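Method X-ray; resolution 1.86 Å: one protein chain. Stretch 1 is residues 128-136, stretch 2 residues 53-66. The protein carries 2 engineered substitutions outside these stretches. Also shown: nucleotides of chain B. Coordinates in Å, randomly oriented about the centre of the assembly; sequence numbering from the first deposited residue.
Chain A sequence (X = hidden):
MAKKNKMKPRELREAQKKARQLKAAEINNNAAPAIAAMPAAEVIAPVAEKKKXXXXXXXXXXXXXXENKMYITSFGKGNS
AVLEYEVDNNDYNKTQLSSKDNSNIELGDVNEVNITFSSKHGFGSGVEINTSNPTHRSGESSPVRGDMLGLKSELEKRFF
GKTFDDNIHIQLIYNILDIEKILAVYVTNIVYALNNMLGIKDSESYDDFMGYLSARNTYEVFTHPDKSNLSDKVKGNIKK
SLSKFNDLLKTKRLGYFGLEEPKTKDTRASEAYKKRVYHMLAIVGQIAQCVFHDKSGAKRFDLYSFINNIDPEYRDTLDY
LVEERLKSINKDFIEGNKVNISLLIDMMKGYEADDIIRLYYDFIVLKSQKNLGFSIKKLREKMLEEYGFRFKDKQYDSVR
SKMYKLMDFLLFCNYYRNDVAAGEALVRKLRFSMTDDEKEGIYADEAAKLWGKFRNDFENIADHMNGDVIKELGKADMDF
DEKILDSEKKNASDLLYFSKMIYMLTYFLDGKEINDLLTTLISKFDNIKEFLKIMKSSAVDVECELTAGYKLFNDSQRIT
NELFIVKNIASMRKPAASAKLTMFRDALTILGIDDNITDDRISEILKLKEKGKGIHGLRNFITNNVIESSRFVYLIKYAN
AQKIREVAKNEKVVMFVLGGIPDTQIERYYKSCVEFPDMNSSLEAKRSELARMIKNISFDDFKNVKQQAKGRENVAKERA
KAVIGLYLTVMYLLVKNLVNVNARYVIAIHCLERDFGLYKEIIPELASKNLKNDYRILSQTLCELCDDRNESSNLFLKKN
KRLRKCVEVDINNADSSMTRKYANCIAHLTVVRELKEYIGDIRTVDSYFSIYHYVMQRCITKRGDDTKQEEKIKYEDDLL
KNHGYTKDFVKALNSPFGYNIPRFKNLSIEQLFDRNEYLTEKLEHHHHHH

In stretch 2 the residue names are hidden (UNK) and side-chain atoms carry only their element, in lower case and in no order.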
# COMPACT_ATOMS: atom_id res chain seq x y z
N GLU A 128 -11.89 -37.22 -8.04
CA GLU A 128 -12.95 -36.46 -8.75
C GLU A 128 -13.37 -35.29 -7.85
O GLU A 128 -13.60 -35.51 -6.68
CB GLU A 128 -14.18 -37.32 -9.00
CG GLU A 128 -14.01 -38.28 -10.15
CD GLU A 128 -15.29 -39.04 -10.47
OE1 GLU A 128 -15.91 -39.55 -9.54
OE2 GLU A 128 -15.65 -39.07 -11.64
N ILE A 129 -13.50 -34.11 -8.44
CA ILE A 129 -13.92 -32.89 -7.72
C ILE A 129 -15.27 -32.46 -8.28
O ILE A 129 -15.39 -32.42 -9.47
CB ILE A 129 -12.89 -31.76 -7.90
CG1 ILE A 129 -11.49 -32.18 -7.49
CG2 ILE A 129 -13.35 -30.53 -7.14
CD1 ILE A 129 -11.39 -32.51 -6.05
N ASN A 130 -16.22 -32.17 -7.41
CA ASN A 130 -17.55 -31.72 -7.87
C ASN A 130 -17.69 -30.24 -7.52
O ASN A 130 -17.41 -29.89 -6.41
CB ASN A 130 -18.68 -32.53 -7.25
CG ASN A 130 -18.54 -34.00 -7.55
OD1 ASN A 130 -18.70 -34.42 -8.69
ND2 ASN A 130 -18.21 -34.77 -6.54
N THR A 131 -18.10 -29.44 -8.49
CA THR A 131 -18.32 -27.99 -8.31
C THR A 131 -19.70 -27.65 -8.87
O THR A 131 -20.17 -28.38 -9.73
CB THR A 131 -17.17 -27.19 -8.94
OG1 THR A 131 -17.23 -25.87 -8.43
CG2 THR A 131 -17.23 -27.12 -10.44
N SER A 132 -20.33 -26.61 -8.34
CA SER A 132 -21.66 -26.19 -8.83
C SER A 132 -21.56 -25.71 -10.27
O SER A 132 -20.59 -25.08 -10.60
CB SER A 132 -22.22 -25.07 -8.03
OG SER A 132 -22.13 -25.34 -6.67
N ASN A 133 -22.55 -26.05 -11.07
CA ASN A 133 -22.61 -25.45 -12.42
C ASN A 133 -23.03 -24.01 -12.11
O ASN A 133 -24.07 -23.83 -11.54
CB ASN A 133 -23.63 -26.19 -13.28
CG ASN A 133 -23.84 -25.57 -14.63
OD1 ASN A 133 -23.61 -24.40 -14.81
ND2 ASN A 133 -24.29 -26.36 -15.58
N PRO A 134 -22.26 -22.98 -12.50
CA PRO A 134 -22.57 -21.60 -12.13
C PRO A 134 -23.87 -21.04 -12.70
O PRO A 134 -24.33 -20.07 -12.22
CB PRO A 134 -21.36 -20.78 -12.60
CG PRO A 134 -20.68 -21.65 -13.60
CD PRO A 134 -21.07 -23.07 -13.29
N THR A 135 -24.43 -21.69 -13.71
CA THR A 135 -25.69 -21.23 -14.33
C THR A 135 -26.90 -21.70 -13.52
O THR A 135 -28.00 -21.30 -13.83
CB THR A 135 -25.80 -21.72 -15.78
OG1 THR A 135 -25.88 -23.13 -15.77
CG2 THR A 135 -24.65 -21.28 -16.64
N HIS A 136 -26.69 -22.52 -12.50
CA HIS A 136 -27.81 -23.08 -11.71
C HIS A 136 -28.06 -22.25 -10.45
O HIS A 136 -27.32 -22.41 -9.49
CB HIS A 136 -27.50 -24.53 -11.35
CG HIS A 136 -28.56 -25.19 -10.56
ND1 HIS A 136 -29.78 -25.46 -11.06
CD2 HIS A 136 -28.56 -25.66 -9.30
CE1 HIS A 136 -30.51 -26.04 -10.15
NE2 HIS A 136 -29.79 -26.17 -9.07
N UNK A 53 -9.83 -23.78 -1.31
CA UNK A 53 -10.82 -24.37 -2.22
C UNK A 53 -10.14 -25.54 -2.93
O UNK A 53 -9.11 -25.34 -3.50
o UNK A 53 -11.75 -23.92 -4.37
c UNK A 53 -11.25 -23.33 -3.21
N UNK A 54 -10.73 -26.73 -2.89
CA UNK A 54 -10.18 -27.88 -3.65
C UNK A 54 -10.34 -27.63 -5.15
O UNK A 54 -9.59 -28.17 -5.92
c UNK A 54 -10.75 -29.18 -3.21
o UNK A 54 -12.07 -29.32 -3.66
N UNK A 55 -11.34 -26.85 -5.53
CA UNK A 55 -11.52 -26.55 -6.97
C UNK A 55 -10.31 -25.75 -7.48
O UNK A 55 -9.81 -26.08 -8.52
c UNK A 55 -13.02 -25.46 -8.68
c UNK A 55 -12.86 -25.83 -7.23
c UNK A 55 -14.04 -26.65 -6.76
N UNK A 56 -9.90 -24.73 -6.75
CA UNK A 56 -8.71 -23.94 -7.15
C UNK A 56 -7.45 -24.80 -7.05
O UNK A 56 -6.65 -24.76 -7.94
c UNK A 56 -9.79 -20.95 -7.55
c UNK A 56 -8.56 -22.72 -6.24
c UNK A 56 -10.97 -20.01 -7.57
n UNK A 56 -11.02 -19.20 -8.80
c UNK A 56 -9.71 -21.74 -6.28
N UNK A 57 -7.34 -25.58 -5.98
CA UNK A 57 -6.15 -26.44 -5.76
C UNK A 57 -5.98 -27.43 -6.91
O UNK A 57 -4.90 -27.55 -7.41
c UNK A 57 -6.25 -27.12 -4.43
N UNK A 58 -7.08 -28.04 -7.36
CA UNK A 58 -7.11 -29.05 -8.45
C UNK A 58 -6.71 -28.44 -9.79
O UNK A 58 -6.36 -29.19 -10.68
c UNK A 58 -8.46 -29.72 -8.51
N UNK A 59 -6.80 -27.12 -9.94
CA UNK A 59 -6.39 -26.44 -11.18
C UNK A 59 -7.46 -25.68 -11.93
O UNK A 59 -7.10 -25.07 -12.91
N UNK A 60 -8.71 -25.64 -11.47
CA UNK A 60 -9.75 -24.88 -12.21
C UNK A 60 -9.68 -23.41 -11.78
O UNK A 60 -9.98 -23.13 -10.66
s UNK A 60 -13.81 -25.44 -12.65
c UNK A 60 -13.55 -26.90 -13.65
c UNK A 60 -12.20 -24.68 -12.75
c UNK A 60 -11.16 -25.40 -11.93
N UNK A 61 -9.19 -22.57 -12.68
CA UNK A 61 -9.04 -21.11 -12.45
C UNK A 61 -10.37 -20.36 -12.50
O UNK A 61 -10.61 -19.57 -11.62
c UNK A 61 -6.51 -17.20 -14.48
c UNK A 61 -8.14 -20.53 -13.53
c UNK A 61 -6.76 -18.68 -14.42
n UNK A 61 -5.77 -16.75 -13.29
c UNK A 61 -7.79 -19.07 -13.40
N UNK A 62 -11.16 -20.59 -13.54
CA UNK A 62 -12.42 -19.85 -13.63
C UNK A 62 -13.42 -20.54 -14.56
O UNK A 62 -13.01 -21.28 -15.42
o UNK A 62 -13.11 -17.90 -14.84
c UNK A 62 -12.09 -18.47 -14.09
N UNK A 63 -14.70 -20.32 -14.31
CA UNK A 63 -15.75 -20.74 -15.27
C UNK A 63 -16.39 -19.45 -15.78
O UNK A 63 -17.11 -18.83 -15.03
c UNK A 63 -17.80 -22.07 -15.69
c UNK A 63 -17.12 -23.82 -13.37
c UNK A 63 -16.79 -21.67 -14.64
c UNK A 63 -16.14 -22.88 -13.98
N UNK A 64 -16.08 -19.06 -17.00
CA UNK A 64 -16.66 -17.84 -17.60
C UNK A 64 -18.01 -18.21 -18.19
O UNK A 64 -18.11 -19.26 -18.78
c UNK A 64 -14.42 -15.81 -17.07
c UNK A 64 -14.31 -16.96 -18.05
c UNK A 64 -15.68 -17.30 -18.64
c UNK A 64 -13.32 -16.64 -19.13
N UNK A 65 -18.99 -17.34 -18.00
CA UNK A 65 -20.36 -17.66 -18.47
C UNK A 65 -20.84 -16.63 -19.48
O UNK A 65 -20.67 -15.46 -19.27
c UNK A 65 -20.91 -18.73 -16.22
c UNK A 65 -22.73 -18.21 -17.82
c UNK A 65 -21.37 -17.80 -17.32
N UNK A 66 -21.36 -17.15 -20.58
CA UNK A 66 -22.06 -16.35 -21.61
C UNK A 66 -23.51 -16.85 -21.65
O UNK A 66 -23.87 -17.78 -20.91
o UNK A 66 -21.89 -17.61 -23.59
c UNK A 66 -21.42 -16.46 -22.94
P A B 29 -9.89 -11.79 -4.15
OP1 A B 29 -8.74 -11.14 -4.68
OP2 A B 29 -11.23 -11.67 -4.78
O5' A B 29 -9.46 -13.33 -4.08
C5' A B 29 -10.32 -14.28 -3.45
C4' A B 29 -10.22 -15.58 -4.21
O4' A B 29 -10.66 -15.34 -5.57
C3' A B 29 -8.80 -16.11 -4.38
O3' A B 29 -8.32 -16.72 -3.18
C2' A B 29 -9.01 -17.05 -5.56
O2' A B 29 -9.64 -18.27 -5.16
C1' A B 29 -9.97 -16.21 -6.43
N9 A B 29 -9.26 -15.41 -7.38
C8 A B 29 -8.86 -14.10 -7.28
N7 A B 29 -8.08 -13.72 -8.25
C5 A B 29 -7.93 -14.85 -9.02
C6 A B 29 -7.17 -15.12 -10.17
N6 A B 29 -6.43 -14.20 -10.80
N1 A B 29 -7.23 -16.37 -10.69
C2 A B 29 -7.98 -17.28 -10.07
N3 A B 29 -8.72 -17.15 -8.97
C4 A B 29 -8.61 -15.91 -8.47
P A B 21 -14.47 -26.63 -1.55
OP1 A B 21 -13.27 -27.24 -1.93
OP2 A B 21 -14.44 -25.56 -0.53
O5' A B 21 -15.20 -26.14 -2.87
C5' A B 21 -15.03 -24.85 -3.32
C4' A B 21 -16.17 -24.45 -4.21
O4' A B 21 -17.36 -24.39 -3.39
C3' A B 21 -15.94 -23.04 -4.74
O3' A B 21 -15.43 -23.07 -6.04
C2' A B 21 -17.30 -22.39 -4.71
O2' A B 21 -18.06 -22.72 -5.85
C1' A B 21 -17.95 -23.09 -3.52
N9 A B 21 -17.93 -22.44 -2.21
C8 A B 21 -17.32 -22.87 -1.05
N7 A B 21 -17.66 -22.18 0.00
C5 A B 21 -18.56 -21.24 -0.49
C6 A B 21 -19.23 -20.16 0.10
N6 A B 21 -19.20 -19.89 1.40
N1 A B 21 -20.03 -19.42 -0.68
C2 A B 21 -20.09 -19.69 -1.99
N3 A B 21 -19.49 -20.65 -2.67
C4 A B 21 -18.73 -21.40 -1.85
P G B 22 -14.33 -21.99 -6.48
OP1 G B 22 -14.03 -22.35 -7.86
OP2 G B 22 -13.28 -21.94 -5.41
O5' G B 22 -15.11 -20.59 -6.33
C5' G B 22 -16.06 -20.25 -7.36
C4' G B 22 -16.72 -18.92 -7.11
O4' G B 22 -17.49 -18.97 -5.88
C3' G B 22 -15.76 -17.77 -6.88
O3' G B 22 -15.44 -17.23 -8.17
C2' G B 22 -16.62 -16.77 -6.13
O2' G B 22 -17.42 -16.02 -7.03
C1' G B 22 -17.53 -17.70 -5.30
N9 G B 22 -17.22 -17.84 -3.88
C8 G B 22 -16.36 -18.74 -3.30
N7 G B 22 -16.30 -18.62 -2.00
C5 G B 22 -17.21 -17.62 -1.71
C6 G B 22 -17.55 -17.03 -0.47
O6 G B 22 -17.21 -17.39 0.67
N1 G B 22 -18.43 -15.96 -0.63
C2 G B 22 -18.94 -15.54 -1.83
N2 G B 22 -19.79 -14.51 -1.79
N3 G B 22 -18.59 -16.04 -3.00
C4 G B 22 -17.74 -17.09 -2.86

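Position 53 carries one carbon and then one oxygen, out of reach of stretch 1: Ser-53. Its OG accepts a hydrogen bond from the backbone N of position 56 at 3.1 Å, capping the helix that follows, and donates to OP2 of G22 at 2.7 Å, so one hydroxyl both caps the helix and holds a phosphate.

Position 54 again has one carbon and one oxygen, the oxygen 3.9 Å from Ile-129 CG2; this is Ser-54. Its N and OG both donate to OP1 of A21, at 2.8 and 3.0 Å, pairing the first helical turn with the RNA backbone.

At position 55 a single carbon bears two more, a beta-branched apolar fork. One tip lies 3.7 Å from Thr-131 OG1 and 4.0 Å from Ile-129 CG2. Three carbons with this branching make it Val-55, and that tip is CG2.

Position 56 has four carbons in a row ending in nitrogen, and touches nothing on stretch 1: Lys-56. Its NZ donates to the backbone O of position 61 at 2.9 Å and to N3 of A29 at 3.1 Å.

Position 57 shows one carbon, out of reach of stretch 1: Ala-57. Position 58 also shows one carbon, its CB 4.0 Å from Ile-129 CG1: Ala-58.

Position 59 has no side-chain atom and is Gly-59. Phi is 119°, and a CB at these backbone angles would jam against the carbonyl O of Ala-58. Gly-59 N donates to Lys-56 O at 3.1 Å in a Schellman motif that closes the helix.

Position 60 is unbranched, two carbons, a sulfur and a carbon, the sulfur 4.4 Å from Thr-131 CG2: Met-60.

Position 61 repeats the four carbons and terminal nitrogen, remote from stretch 1. It is Lys-61, with NZ donating to N1 of A29 at 3.0 Å.

Position 62 has one carbon and one oxygen, buried without touching stretch 1: Ser-62.

Position 63 holds four carbons forked at the first, with one arm two carbons long. The short arm meets Pro-134 CG at 3.6 Å and the end of the long arm lies 4.4 Å from Thr-131 CG2. This is Ile-63, reaching with CG2 and CD1 respectively.

Position 64 has four carbons forked at the second, with its CA-to-CB bond directed away from stretch 1: Leu-64.

Position 65 is another three-carbon fork, with tips 3.9 Å from Pro-134 CG and 3.8 Å from Thr-135 CG2: Val-65.

Position 66, one carbon and one oxygen, also directed away, is Ser-66.

The contact works largely by apolar packing, burying 405 Å² over both sides, with no hydrogen bond between the stretches. Ile-129 packs against the helix, Thr-131 bridges from Val-55 to Met-60 and Ile-63, and Pro-134 covers Ile-63 and Val-65. The turn presenting Pro-134 is held by Asn-133 OD1, which accepts from Thr-135 OG1 at 2.8 Å and from Thr-135 N at 3.0 Å. The rule is economical: mostly branched and small side chains fill the interface, while Ser-53, Ser-54, Lys-56 and Lys-61 bind the nucleotides, Ser-54 also touching Ile-129.

Stretch 2 (53-66) SSVKAAGMKSILVS
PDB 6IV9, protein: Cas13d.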